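Side-chain contacts in cycloalternan-forming enzyme (Listeria monocytogenes serovar 1/2a, PDB 5F7U), which belongs to glycoside hydrolase family 31, with a TIM-barrel core, beta-rich flanking domains and a family 6 carbohydrate-binding module: residues K388-P393 and S674-V679; P669-S674 and V679-D684; V20-R25 and N76-A81; V36-T41 and I92-K97. The protein carries 1 engineered substitution. One frame throughout, in Å; residues are numbered along the deposited sequence.

Contact 1 (K388-P393 and S674-V679); sequences KANDIP and SPWNAV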
loop_
_atom_site.group_PDB
_atom_site.type_symbol
_atom_site.label_atom_id
_atom_site.label_comp_id
_atom_site.label_asym_id
_atom_site.label_seq_id
_atom_site.Cartn_x
_atom_site.Cartn_y
_atom_site.Cartn_z
ATOM N N LYS A 388 -0.894 21.192 21.203
ATOM C CA LYS A 388 -2.049 21.935 21.709
ATOM C C LYS A 388 -1.955 23.406 21.304
ATOM O O LYS A 388 -2.927 23.953 20.808
ATOM C CB LYS A 388 -2.200 21.763 23.235
ATOM C CG LYS A 388 -3.492 22.296 23.851
ATOM C CD LYS A 388 -3.513 21.994 25.350
ATOM C CE LYS A 388 -4.329 22.997 26.163
ATOM N NZ LYS A 388 -4.188 22.817 27.650
ATOM N N ALA A 389 -0.783 24.019 21.470
ATOM C CA ALA A 389 -0.602 25.455 21.175
ATOM C C ALA A 389 -0.739 25.780 19.685
ATOM O O ALA A 389 -1.154 26.890 19.310
ATOM C CB ALA A 389 0.748 25.935 21.689
ATOM N N ASN A 390 -0.390 24.804 18.859
ATOM C CA ASN A 390 -0.418 24.926 17.402
ATOM C C ASN A 390 -1.680 24.332 16.765
ATOM O O ASN A 390 -1.745 24.163 15.537
ATOM C CB ASN A 390 0.866 24.316 16.818
ATOM C CG ASN A 390 2.090 25.175 17.107
ATOM O OD1 ASN A 390 2.272 26.209 16.473
ATOM N ND2 ASN A 390 2.902 24.783 18.089
ATOM N N ASP A 391 -2.678 24.029 17.602
ATOM C CA ASP A 391 -3.961 23.462 17.160
ATOM C C ASP A 391 -3.792 22.252 16.225
ATOM O O ASP A 391 -4.325 22.229 15.106
ATOM C CB ASP A 391 -4.834 24.557 16.512
ATOM C CG ASP A 391 -5.085 25.739 17.446
ATOM O OD1 ASP A 391 -5.446 25.511 18.616
ATOM O OD2 ASP A 391 -4.923 26.900 17.011
ATOM N N ILE A 392 -3.024 21.273 16.709
ATOM C CA ILE A 392 -2.739 20.045 15.959
ATOM C C ILE A 392 -3.411 18.887 16.716
ATOM O O ILE A 392 -2.818 18.330 17.649
ATOM C CB ILE A 392 -1.208 19.816 15.778
ATOM C CG1 ILE A 392 -0.503 21.032 15.157
ATOM C CG2 ILE A 392 -0.939 18.519 15.002
ATOM C CD1 ILE A 392 -0.948 21.404 13.739
ATOM N N PRO A 393 -4.646 18.523 16.318
ATOM C CA PRO A 393 -5.395 17.481 17.016
ATOM C C PRO A 393 -4.992 16.061 16.553
ATOM O O PRO A 393 -5.796 15.307 16.002
ATOM C CB PRO A 393 -6.836 17.833 16.665
ATOM C CG PRO A 393 -6.726 18.339 15.260
ATOM C CD PRO A 393 -5.476 19.170 15.280
ATOM N N SER A 674 7.763 17.613 12.931
ATOM C CA SER A 674 6.512 18.242 13.343
ATOM C C SER A 674 6.348 19.588 12.616
ATOM O O SER A 674 7.356 20.185 12.197
ATOM C CB SER A 674 6.582 18.479 14.849
ATOM O OG SER A 674 7.632 19.384 15.140
ATOM N N PRO A 675 5.091 20.101 12.493
ATOM C CA PRO A 675 4.944 21.361 11.747
ATOM C C PRO A 675 5.562 22.551 12.478
ATOM O O PRO A 675 6.111 23.429 11.823
ATOM C CB PRO A 675 3.430 21.524 11.579
ATOM C CG PRO A 675 2.818 20.638 12.622
ATOM C CD PRO A 675 3.777 19.485 12.792
ATOM N N TRP A 676 5.510 22.562 13.819
ATOM C CA TRP A 676 6.126 23.642 14.584
ATOM C C TRP A 676 7.664 23.633 14.446
ATOM O O TRP A 676 8.286 24.691 14.284
ATOM C CB TRP A 676 5.636 23.652 16.064
ATOM C CG TRP A 676 5.870 22.360 16.804
ATOM C CD1 TRP A 676 6.988 22.020 17.498
ATOM C CD2 TRP A 676 4.966 21.245 16.926
ATOM N NE1 TRP A 676 6.859 20.749 18.024
ATOM C CE2 TRP A 676 5.634 20.245 17.683
ATOM C CE3 TRP A 676 3.672 20.978 16.447
ATOM C CZ2 TRP A 676 5.040 19.015 18.008
ATOM C CZ3 TRP A 676 3.078 19.732 16.748
ATOM C CH2 TRP A 676 3.771 18.765 17.521
ATOM N N ASN A 677 8.282 22.453 14.484
ATOM C CA ASN A 677 9.723 22.394 14.229
ATOM C C ASN A 677 10.105 22.709 12.797
ATOM O O ASN A 677 11.184 23.269 12.564
ATOM C CB ASN A 677 10.351 21.056 14.644
ATOM C CG ASN A 677 11.862 21.169 14.805
ATOM O OD1 ASN A 677 12.346 22.067 15.500
ATOM N ND2 ASN A 677 12.610 20.318 14.106
ATOM N N ALA A 678 9.231 22.365 11.849
ATOM C CA ALA A 678 9.492 22.688 10.443
ATOM C C ALA A 678 9.540 24.209 10.251
ATOM O O ALA A 678 10.431 24.722 9.568
ATOM C CB ALA A 678 8.472 22.010 9.523
ATOM N N VAL A 679 8.595 24.923 10.877
ATOM C CA VAL A 679 8.616 26.390 10.922
ATOM C C VAL A 679 9.957 26.877 11.505
ATOM O O VAL A 679 10.621 27.745 10.907
ATOM C CB VAL A 679 7.396 26.962 11.710
ATOM C CG1 VAL A 679 7.564 28.453 12.019
ATOM C CG2 VAL A 679 6.118 26.745 10.921
#
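Apolar packing carries most of this contact, with Ile392 meeting two consecutive residues of the opposing helix start. Its CD1 lies 4.0 Å from CG of Pro675, the two side chains running past each other in opposite senses, while CG1 of Ile392 comes up to the rim of the indole near its plane, 4.1 Å from CZ3 of Trp676. The second kind of contact is amide against indole. Asn390 ND2 sits 3.6 Å from CB of Trp676, and the amide and ring planes are only 15° apart, although the amide approaches the ring obliquely and makes no hydrogen bond to it; this nitrogen instead donates back to Asn386 O in the preceding helix. With CG between backbone N and carbonyl carbon (chi1 57°), the indole of Trp676 folds back beside its own helix start, and Ser674 OG lies 3.2 Å above the ring plane on one side, offset toward the rim. Local polar bonds shape both ends. Ser674 OG is the N-cap acceptor for Asn677 N, at 3.2 Å, whereas the opposing helix stops in a Schellman motif: Asp391, with positive phi, donates from its N to Lys388 O, and Ile392 N to Ala387 O. From helix 687-700, Leu695 touches Ile392 and Phe691 touches Pro675. A helix C-terminus thus packs on a helix N-terminus where the segments following the first and last strands of a TIM barrel meet.

Contact 2 (P669-S674 and V679-D684); sequences PSEERS and VARTGD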
loop_
_atom_site.group_PDB
_atom_site.type_symbol
_atom_site.label_atom_id
_atom_site.label_comp_id
_atom_site.label_asym_id
_atom_site.label_seq_id
_atom_site.Cartn_x
_atom_site.Cartn_y
_atom_site.Cartn_z
ATOM N N PRO A 669 20.192 21.508 16.208
ATOM C CA PRO A 669 18.807 21.667 16.676
ATOM C C PRO A 669 17.928 20.436 16.450
ATOM O O PRO A 669 18.356 19.461 15.808
ATOM C CB PRO A 669 18.290 22.827 15.816
ATOM C CG PRO A 669 19.078 22.718 14.551
ATOM C CD PRO A 669 20.451 22.271 14.968
ATOM N N SER A 670 16.702 20.502 16.966
ATOM C CA SER A 670 15.751 19.399 16.839
ATOM C C SER A 670 15.567 18.958 15.394
ATOM O O SER A 670 15.470 19.797 14.490
ATOM C CB SER A 670 14.386 19.816 17.374
ATOM O OG SER A 670 13.465 18.733 17.272
ATOM N N GLU A 671 15.449 17.648 15.209
ATOM C CA GLU A 671 15.138 17.079 13.903
ATOM C C GLU A 671 13.671 16.693 13.735
ATOM O O GLU A 671 13.321 16.100 12.711
ATOM C CB GLU A 671 16.032 15.852 13.636
ATOM C CG GLU A 671 17.504 16.190 13.378
ATOM C CD GLU A 671 17.763 16.951 12.083
ATOM O OE1 GLU A 671 16.939 16.945 11.153
ATOM O OE2 GLU A 671 18.824 17.575 11.981
ATOM N N GLU A 672 12.803 17.042 14.695
ATOM C CA GLU A 672 11.373 16.691 14.557
ATOM C C GLU A 672 10.816 17.134 13.204
ATOM O O GLU A 672 10.999 18.298 12.792
ATOM C CB GLU A 672 10.503 17.402 15.586
ATOM C CG GLU A 672 10.680 17.008 17.028
ATOM C CD GLU A 672 9.745 17.806 17.925
ATOM O OE1 GLU A 672 8.764 18.464 17.447
ATOM O OE2 GLU A 672 10.031 17.823 19.134
ATOM N N ARG A 673 10.091 16.231 12.547
ATOM C CA ARG A 673 9.327 16.594 11.357
ATOM C C ARG A 673 7.906 17.057 11.731
ATOM O O ARG A 673 6.963 16.930 10.951
ATOM C CB ARG A 673 9.301 15.430 10.363
ATOM C CG ARG A 673 10.421 15.481 9.313
ATOM C CD ARG A 673 11.786 15.211 9.913
ATOM N NE ARG A 673 12.786 14.944 8.873
ATOM C CZ ARG A 673 14.098 15.097 9.040
ATOM N NH1 ARG A 673 14.593 15.542 10.204
ATOM N NH2 ARG A 673 14.932 14.816 8.030
ATOM N N SER A 674 7.763 17.613 12.931
ATOM C CA SER A 674 6.512 18.242 13.343
ATOM C C SER A 674 6.348 19.588 12.616
ATOM O O SER A 674 7.356 20.185 12.197
ATOM C CB SER A 674 6.582 18.479 14.849
ATOM O OG SER A 674 7.632 19.384 15.140
ATOM N N VAL A 679 8.595 24.923 10.877
ATOM C CA VAL A 679 8.616 26.390 10.922
ATOM C C VAL A 679 9.957 26.877 11.505
ATOM O O VAL A 679 10.621 27.745 10.907
ATOM C CB VAL A 679 7.396 26.962 11.710
ATOM C CG1 VAL A 679 7.564 28.453 12.019
ATOM C CG2 VAL A 679 6.118 26.745 10.921
ATOM N N ALA A 680 10.370 26.316 12.647
ATOM C CA ALA A 680 11.615 26.733 13.316
ATOM C C ALA A 680 12.857 26.515 12.433
ATOM O O ALA A 680 13.662 27.441 12.272
ATOM C CB ALA A 680 11.768 26.017 14.655
ATOM N N ARG A 681 12.967 25.332 11.825
ATOM C CA ARG A 681 14.134 24.945 11.025
ATOM C C ARG A 681 14.256 25.667 9.688
ATOM O O ARG A 681 15.363 26.029 9.287
ATOM C CB ARG A 681 14.161 23.422 10.787
ATOM C CG ARG A 681 14.440 22.584 12.034
ATOM C CD ARG A 681 15.851 22.804 12.599
ATOM N NE ARG A 681 16.912 22.547 11.606
ATOM C CZ ARG A 681 17.479 21.370 11.357
ATOM N NH1 ARG A 681 17.127 20.283 12.022
ATOM N NH2 ARG A 681 18.415 21.274 10.416
ATOM N N THR A 682 13.131 25.885 9.012
ATOM C CA THR A 682 13.140 26.508 7.673
ATOM C C THR A 682 12.959 28.020 7.724
ATOM O O THR A 682 13.273 28.705 6.755
ATOM C CB THR A 682 11.998 25.975 6.768
ATOM O OG1 THR A 682 10.742 26.332 7.344
ATOM C CG2 THR A 682 12.046 24.467 6.595
ATOM N N GLY A 683 12.400 28.534 8.819
ATOM C CA GLY A 683 12.063 29.952 8.928
ATOM C C GLY A 683 10.788 30.321 8.193
ATOM O O GLY A 683 10.425 31.491 8.154
ATOM N N ASP A 684 10.101 29.336 7.606
ATOM C CA ASP A 684 8.896 29.597 6.830
ATOM C C ASP A 684 7.650 29.411 7.685
ATOM O O ASP A 684 7.171 28.284 7.845
ATOM C CB ASP A 684 8.831 28.701 5.575
ATOM C CG ASP A 684 7.687 29.083 4.637
ATOM O OD1 ASP A 684 6.777 29.863 5.028
ATOM O OD2 ASP A 684 7.725 28.616 3.473
HETATM O O HOH W 1 19.329 18.785 9.514
#
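A salt-bridge network of Glu671, Arg673 and Arg681 ties the loop after the last strand of the TIM barrel to the helix that this loop leads into. Arg681 reaches the loop's oxygens directly through NH1, which donates to Ser670 O at 3.0 Å and to Glu671 OE2 at 3.2 Å. Both acceptors lie near the guanidinium plane. The donor stands 40° out of the Ser670 carbonyl plane, off the lone pairs of that oxygen, and it reaches OE2 from above the carboxylate, whose plane is turned 84° from that of the guanidinium. Bends at chi2 and chi3 curl the arginine back over the loop, laying one face of its guanidinium against the ring of Pro669, with CG 3.7 Å from Arg681 NE. On the other arm of the network, Arg673 NH1 holds Glu671 OE1 at 2.9 Å, through the anti lone pair, and also Glu671 O. The carboxylate therefore has an arginine on each oxygen, which probably favours its ionised form. The loop also serves a metal site: Ser670 OG and Glu671 N both bond to Glu373, a magnesium ligand, and so probably help to position it. One water bridges the pair, donating to Glu671 OE2 at 2.8 Å and accepting from Arg681 NH2 at 2.8 Å.

Contact 3 (V20-R25 and N76-A81); sequences VQPTER and NTYWKA. With GLC (alpha-D-glucopyranose), chain E.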
loop_
_atom_site.group_PDB
_atom_site.type_symbol
_atom_site.label_atom_id
_atom_site.label_comp_id
_atom_site.label_asym_id
_atom_site.label_seq_id
_atom_site.Cartn_x
_atom_site.Cartn_y
_atom_site.Cartn_z
ATOM N N VAL A 20 27.996 -12.801 -0.481
ATOM C CA VAL A 20 28.527 -14.073 0.013
ATOM C C VAL A 20 29.498 -13.788 1.137
ATOM O O VAL A 20 30.145 -12.729 1.151
ATOM C CB VAL A 20 29.224 -14.929 -1.090
ATOM C CG1 VAL A 20 28.245 -15.265 -2.224
ATOM C CG2 VAL A 20 30.495 -14.242 -1.620
ATOM N N GLN A 21 29.578 -14.724 2.085
ATOM C CA GLN A 21 30.703 -14.802 3.012
ATOM C C GLN A 21 31.925 -15.323 2.243
ATOM O O GLN A 21 31.762 -15.940 1.192
ATOM C CB GLN A 21 30.345 -15.701 4.201
ATOM C CG GLN A 21 29.198 -15.113 5.037
ATOM C CD GLN A 21 29.545 -13.757 5.624
ATOM O OE1 GLN A 21 29.050 -12.715 5.170
ATOM N NE2 GLN A 21 30.431 -13.756 6.613
ATOM N N PRO A 22 33.152 -15.052 2.735
ATOM C CA PRO A 22 34.339 -15.393 1.929
ATOM C C PRO A 22 34.790 -16.860 2.038
ATOM O O PRO A 22 35.873 -17.203 1.580
ATOM C CB PRO A 22 35.426 -14.465 2.513
ATOM C CG PRO A 22 35.007 -14.248 3.929
ATOM C CD PRO A 22 33.494 -14.169 3.870
ATOM N N THR A 23 33.954 -17.705 2.622
ATOM C CA THR A 23 34.301 -19.113 2.868
ATOM C C THR A 23 33.169 -20.059 2.463
ATOM O O THR A 23 32.954 -21.117 3.090
ATOM C CB THR A 23 34.673 -19.346 4.337
ATOM O OG1 THR A 23 33.611 -18.868 5.185
ATOM C CG2 THR A 23 36.001 -18.623 4.673
ATOM N N GLU A 24 32.481 -19.687 1.385
ATOM C CA GLU A 24 31.309 -20.432 0.878
ATOM C C GLU A 24 31.691 -21.362 -0.270
ATOM O O GLU A 24 32.817 -21.315 -0.792
ATOM C CB GLU A 24 30.246 -19.460 0.366
ATOM C CG GLU A 24 29.630 -18.576 1.442
ATOM C CD GLU A 24 28.383 -17.831 0.970
ATOM O OE1 GLU A 24 27.838 -18.156 -0.125
ATOM O OE2 GLU A 24 27.940 -16.927 1.715
ATOM N N ARG A 25 30.737 -22.201 -0.663
ATOM C CA ARG A 25 30.832 -22.989 -1.884
ATOM C C ARG A 25 30.134 -22.229 -3.007
ATOM O O ARG A 25 29.077 -21.630 -2.788
ATOM C CB ARG A 25 30.146 -24.326 -1.670
ATOM C CG ARG A 25 29.970 -25.152 -2.940
ATOM C CD ARG A 25 29.453 -26.525 -2.565
ATOM N NE ARG A 25 28.038 -26.496 -2.154
ATOM C CZ ARG A 25 27.552 -27.161 -1.111
ATOM N NH1 ARG A 25 26.250 -27.142 -0.882
ATOM N NH2 ARG A 25 28.362 -27.834 -0.287
ATOM N N ASN A 76 44.108 -13.848 8.290
ATOM C CA ASN A 76 43.679 -15.048 7.563
ATOM C C ASN A 76 44.234 -15.207 6.157
ATOM O O ASN A 76 44.506 -14.221 5.457
ATOM C CB ASN A 76 42.148 -15.058 7.437
ATOM C CG ASN A 76 41.446 -15.282 8.751
ATOM O OD1 ASN A 76 41.676 -14.576 9.735
ATOM N ND2 ASN A 76 40.584 -16.277 8.777
ATOM N N THR A 77 44.389 -16.469 5.759
ATOM C CA THR A 77 44.614 -16.838 4.368
ATOM C C THR A 77 43.343 -17.452 3.810
ATOM O O THR A 77 42.655 -18.234 4.490
ATOM C CB THR A 77 45.791 -17.830 4.231
ATOM O OG1 THR A 77 46.952 -17.225 4.785
ATOM C CG2 THR A 77 46.085 -18.145 2.749
ATOM N N TYR A 78 43.044 -17.104 2.566
ATOM C CA TYR A 78 41.864 -17.617 1.872
ATOM C C TYR A 78 42.353 -18.430 0.703
ATOM O O TYR A 78 43.315 -18.035 0.017
ATOM C CB TYR A 78 40.942 -16.458 1.437
ATOM C CG TYR A 78 40.333 -15.787 2.636
ATOM C CD1 TYR A 78 41.006 -14.756 3.297
ATOM C CD2 TYR A 78 39.091 -16.202 3.133
ATOM C CE1 TYR A 78 40.462 -14.142 4.411
ATOM C CE2 TYR A 78 38.541 -15.604 4.253
ATOM C CZ TYR A 78 39.226 -14.586 4.883
ATOM O OH TYR A 78 38.683 -14.008 6.004
ATOM N N TRP A 79 41.723 -19.580 0.526
ATOM C CA TRP A 79 42.130 -20.614 -0.419
ATOM C C TRP A 79 40.938 -21.040 -1.280
ATOM O O TRP A 79 39.790 -20.972 -0.821
ATOM C CB TRP A 79 42.601 -21.861 0.351
ATOM C CG TRP A 79 43.612 -21.638 1.447
ATOM C CD1 TRP A 79 43.374 -21.189 2.712
ATOM C CD2 TRP A 79 45.020 -21.925 1.381
ATOM N NE1 TRP A 79 44.547 -21.150 3.436
ATOM C CE2 TRP A 79 45.572 -21.596 2.645
ATOM C CE3 TRP A 79 45.870 -22.425 0.373
ATOM C CZ2 TRP A 79 46.941 -21.732 2.933
ATOM C CZ3 TRP A 79 47.242 -22.558 0.655
ATOM C CH2 TRP A 79 47.758 -22.227 1.938
ATOM N N LYS A 80 41.219 -21.470 -2.515
ATOM C CA LYS A 80 40.198 -22.018 -3.409
ATOM C C LYS A 80 40.523 -23.448 -3.777
ATOM O O LYS A 80 41.629 -23.736 -4.264
ATOM C CB LYS A 80 40.059 -21.187 -4.695
ATOM C CG LYS A 80 39.329 -19.880 -4.498
ATOM C CD LYS A 80 39.129 -19.173 -5.835
ATOM C CE LYS A 80 38.357 -17.865 -5.652
ATOM N NZ LYS A 80 36.909 -18.056 -5.349
ATOM N N ALA A 81 39.558 -24.333 -3.540
ATOM C CA ALA A 81 39.653 -25.735 -3.957
ATOM C C ALA A 81 38.651 -25.971 -5.074
ATOM O O ALA A 81 37.463 -25.655 -4.916
ATOM C CB ALA A 81 39.369 -26.654 -2.784
HETATM C C1 GLC E . 40.391 -15.657 14.410
HETATM C C2 GLC E . 40.344 -15.736 12.873
HETATM C C3 GLC E . 38.901 -15.794 12.360
HETATM C C4 GLC E . 38.119 -16.942 13.012
HETATM C C5 GLC E . 38.207 -16.842 14.546
HETATM C C6 GLC E . 37.614 -18.066 15.242
HETATM O O1 GLC E . 39.998 -14.359 14.871
HETATM O O2 GLC E . 41.058 -14.636 12.293
HETATM O O3 GLC E . 38.877 -15.955 10.940
HETATM O O4 GLC E . 36.751 -16.867 12.588
HETATM O O5 GLC E . 39.565 -16.676 15.014
HETATM O O6 GLC E . 37.232 -17.696 16.569
#
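Asn76 OD1 accepts a 2.6 Å hydrogen bond from O2 of the bound alpha-D-glucopyranose, and ND2 of the same amide donates to the sugar's O3 at 2.8 Å, so one side chain reads two neighbouring hydroxyls. Asn76 ND2 is also bonded to Thr41 OG1, which would help to set the amide's orientation; Tyr8, Trp43 and Asn75 complete this glycan pocket. Two residues further along the same strand, Tyr78 turns to the loop 20-25. There CB of Pro22 packs 3.7 Å from Tyr78 CE2, the proline ring and the phenol crossing obliquely. The methyl CG2 of Thr23, set anti to the carbonyl carbon, approaches the rim of the phenol near its plane, 4.0 Å from the same CE2. The packing of Pro22 and Thr23 on Tyr78 belongs to the N-terminal domain, of the E-set clan of immunoglobulin-like beta sandwiches, where the loop before strand 25-26 packs against strand 76-84. Tyr71 of strand 60-73 stacks with Tyr78 and also touches Pro22. Within the loop, Gln21 N donates to Glu24 OE2 at 2.8 Å, met 53° out of the carboxylate plane, while Glu24 OE1 forms a salt bridge with Arg28 NE.

Contact 4 (V36-T41 and I92-K97); sequences VILNIT and ITYTTK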
loop_
_atom_site.group_PDB
_atom_site.type_symbol
_atom_site.label_atom_id
_atom_site.label_comp_id
_atom_site.label_asym_id
_atom_site.label_seq_id
_atom_site.Cartn_x
_atom_site.Cartn_y
_atom_site.Cartn_z
ATOM N N VAL A 36 32.534 -26.435 -9.485
ATOM C CA VAL A 36 32.273 -26.232 -8.052
ATOM C C VAL A 36 33.564 -25.800 -7.369
ATOM O O VAL A 36 34.566 -26.527 -7.383
ATOM C CB VAL A 36 31.701 -27.497 -7.384
ATOM C CG1 VAL A 36 31.426 -27.261 -5.889
ATOM C CG2 VAL A 36 30.429 -27.956 -8.103
ATOM N N ILE A 37 33.532 -24.596 -6.803
ATOM C CA ILE A 37 34.664 -24.040 -6.055
ATOM C C ILE A 37 34.346 -23.962 -4.572
ATOM O O ILE A 37 33.248 -23.525 -4.180
ATOM C CB ILE A 37 35.034 -22.615 -6.559
ATOM C CG1 ILE A 37 35.390 -22.634 -8.061
ATOM C CG2 ILE A 37 36.166 -21.983 -5.723
ATOM C CD1 ILE A 37 36.632 -23.425 -8.418
ATOM N N LEU A 38 35.321 -24.352 -3.755
ATOM C CA LEU A 38 35.224 -24.221 -2.301
ATOM C C LEU A 38 36.187 -23.166 -1.792
ATOM O O LEU A 38 37.403 -23.257 -2.002
ATOM C CB LEU A 38 35.494 -25.556 -1.607
ATOM C CG LEU A 38 34.810 -26.803 -2.142
ATOM C CD1 LEU A 38 35.341 -28.006 -1.360
ATOM C CD2 LEU A 38 33.292 -26.716 -2.015
ATOM N N ASN A 39 35.629 -22.163 -1.128
ATOM C CA ASN A 39 36.435 -21.118 -0.497
ATOM C C ASN A 39 36.665 -21.458 0.967
ATOM O O ASN A 39 35.714 -21.658 1.712
ATOM C CB ASN A 39 35.757 -19.762 -0.666
ATOM C CG ASN A 39 35.638 -19.384 -2.124
ATOM O OD1 ASN A 39 36.637 -19.055 -2.750
ATOM N ND2 ASN A 39 34.428 -19.497 -2.691
ATOM N N ILE A 40 37.937 -21.523 1.352
ATOM C CA ILE A 40 38.348 -22.002 2.684
ATOM C C ILE A 40 39.290 -20.990 3.326
ATOM O O ILE A 40 40.131 -20.424 2.633
ATOM C CB ILE A 40 39.081 -23.365 2.528
ATOM C CG1 ILE A 40 38.171 -24.373 1.800
ATOM C CG2 ILE A 40 39.566 -23.909 3.877
ATOM C CD1 ILE A 40 38.948 -25.515 1.132
ATOM N N THR A 41 39.169 -20.766 4.643
ATOM C CA THR A 41 40.125 -19.883 5.332
ATOM C C THR A 41 40.915 -20.636 6.380
ATOM O O THR A 41 40.415 -21.608 6.959
ATOM C CB THR A 41 39.460 -18.607 5.928
ATOM O OG1 THR A 41 40.451 -17.618 6.254
ATOM C CG2 THR A 41 38.608 -18.898 7.155
ATOM N N ILE A 92 27.846 -35.635 -3.798
ATOM C CA ILE A 92 29.207 -35.296 -3.389
ATOM C C ILE A 92 29.232 -35.024 -1.894
ATOM O O ILE A 92 28.413 -34.246 -1.402
ATOM C CB ILE A 92 29.733 -34.072 -4.182
ATOM C CG1 ILE A 92 29.552 -34.250 -5.718
ATOM C CG2 ILE A 92 31.148 -33.692 -3.761
ATOM C CD1 ILE A 92 29.967 -35.568 -6.328
ATOM N N THR A 93 30.166 -35.658 -1.181
ATOM C CA THR A 93 30.377 -35.377 0.246
ATOM C C THR A 93 31.844 -35.025 0.485
ATOM O O THR A 93 32.725 -35.754 0.032
ATOM C CB THR A 93 29.934 -36.564 1.119
ATOM O OG1 THR A 93 28.523 -36.785 0.928
ATOM C CG2 THR A 93 30.210 -36.307 2.609
ATOM N N TYR A 94 32.101 -33.923 1.189
ATOM C CA TYR A 94 33.488 -33.459 1.373
ATOM C C TYR A 94 33.736 -32.877 2.753
ATOM O O TYR A 94 32.811 -32.415 3.422
ATOM C CB TYR A 94 33.883 -32.438 0.278
ATOM C CG TYR A 94 33.146 -31.105 0.353
ATOM C CD1 TYR A 94 33.665 -30.040 1.110
ATOM C CD2 TYR A 94 31.935 -30.908 -0.326
ATOM C CE1 TYR A 94 32.985 -28.820 1.200
ATOM C CE2 TYR A 94 31.250 -29.691 -0.235
ATOM C CZ TYR A 94 31.784 -28.657 0.527
ATOM O OH TYR A 94 31.118 -27.437 0.601
ATOM N N THR A 95 35.010 -32.878 3.141
ATOM C CA THR A 95 35.490 -32.286 4.378
ATOM C C THR A 95 36.689 -31.435 3.973
ATOM O O THR A 95 37.564 -31.890 3.233
ATOM C CB THR A 95 35.899 -33.389 5.380
ATOM O OG1 THR A 95 34.758 -34.196 5.693
ATOM C CG2 THR A 95 36.472 -32.816 6.689
ATOM N N THR A 96 36.707 -30.185 4.419
ATOM C CA THR A 96 37.835 -29.294 4.126
ATOM C C THR A 96 38.805 -29.368 5.290
ATOM O O THR A 96 38.376 -29.483 6.437
ATOM C CB THR A 96 37.368 -27.849 3.845
ATOM O OG1 THR A 96 36.592 -27.382 4.953
ATOM C CG2 THR A 96 36.517 -27.832 2.580
ATOM N N LYS A 97 40.104 -29.335 4.993
ATOM C CA LYS A 97 41.144 -29.546 6.012
ATOM C C LYS A 97 42.311 -28.588 5.868
ATOM O O LYS A 97 42.690 -28.235 4.753
ATOM C CB LYS A 97 41.695 -30.982 5.976
ATOM C CG LYS A 97 40.651 -32.033 6.297
ATOM C CD LYS A 97 41.299 -33.356 6.646
ATOM C CE LYS A 97 40.264 -34.288 7.235
ATOM N NZ LYS A 97 40.933 -35.567 7.617
#
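Strand segments 36-41 and 92-97 run in broadly the same direction, their axes 8.5 Å apart at closest approach and crossing at -35°, with no hydrogen bond between them, consistent with strands facing each other across the beta sandwich expected of an E-set domain. What fills the gap is alternate side chains, Leu38 and Ile40 from one strand against Tyr94 and Thr96 from the other. Leu38 lays both methyls on one face of the phenol. CD1 makes a CH-pi contact on the side of Tyr94 CD1 and CE1, 3.9 Å from the centroid of the ring and 26° off its normal, while CD2 lies toward the hydroxyl end, 3.5 Å from both Tyr94 CZ and Tyr94 OH. With Tyr94 CG between its backbone N and carbonyl carbon (chi1 68°), the ring presents a face to Leu38. Next along, Ile40 CD1 meets the methyl CG2 of Thr96 at 3.7 Å, the two side chains passing in opposite directions, and Leu38 CD1 touches the same methyl at 4.1 Å, linking both pairs into one apolar row. Polar ends are satisfied from outside the two strands: Thr96 OG1 bonds to Glu7 OE2, and Tyr94 OH is hydrogen-bonded both to His9 NE2 and to Arg25 NH2, so its hydroxyl is gripped although the residue is buried. Around this interior, strand 36-43 is bordered by 76-84 and, on its other edge, by the short strands 6-8 and 25-26, while strand 91-100 runs between 49-57 and 106-129.

How the contacts relate
The four contacts form two pairs far apart: contacts 1 and 3 have centres about 55 Å from each other. In the barrel, contacts 1 and 2 share Ser674 and Val679 and use opposite ends of helix 675-682; Asn677 ND2 probably bonds to Ser670 O and Glu672 O, each at 2.9 Å. The Ser670 side chain of contact 2 is about 8 Å from a bound magnesium ion, and that of Trp676 in contact 1 about 12 Å from one. In the N-terminal domain, contacts 3 and 4 meet through neighbouring strands 76-84 and 36-43, with Trp79 N 2.8 Å from Ile40 O. Contact 3 touches a bound glucopyranose, whereas Ile40 of contact 4 stays about 10 Å from one.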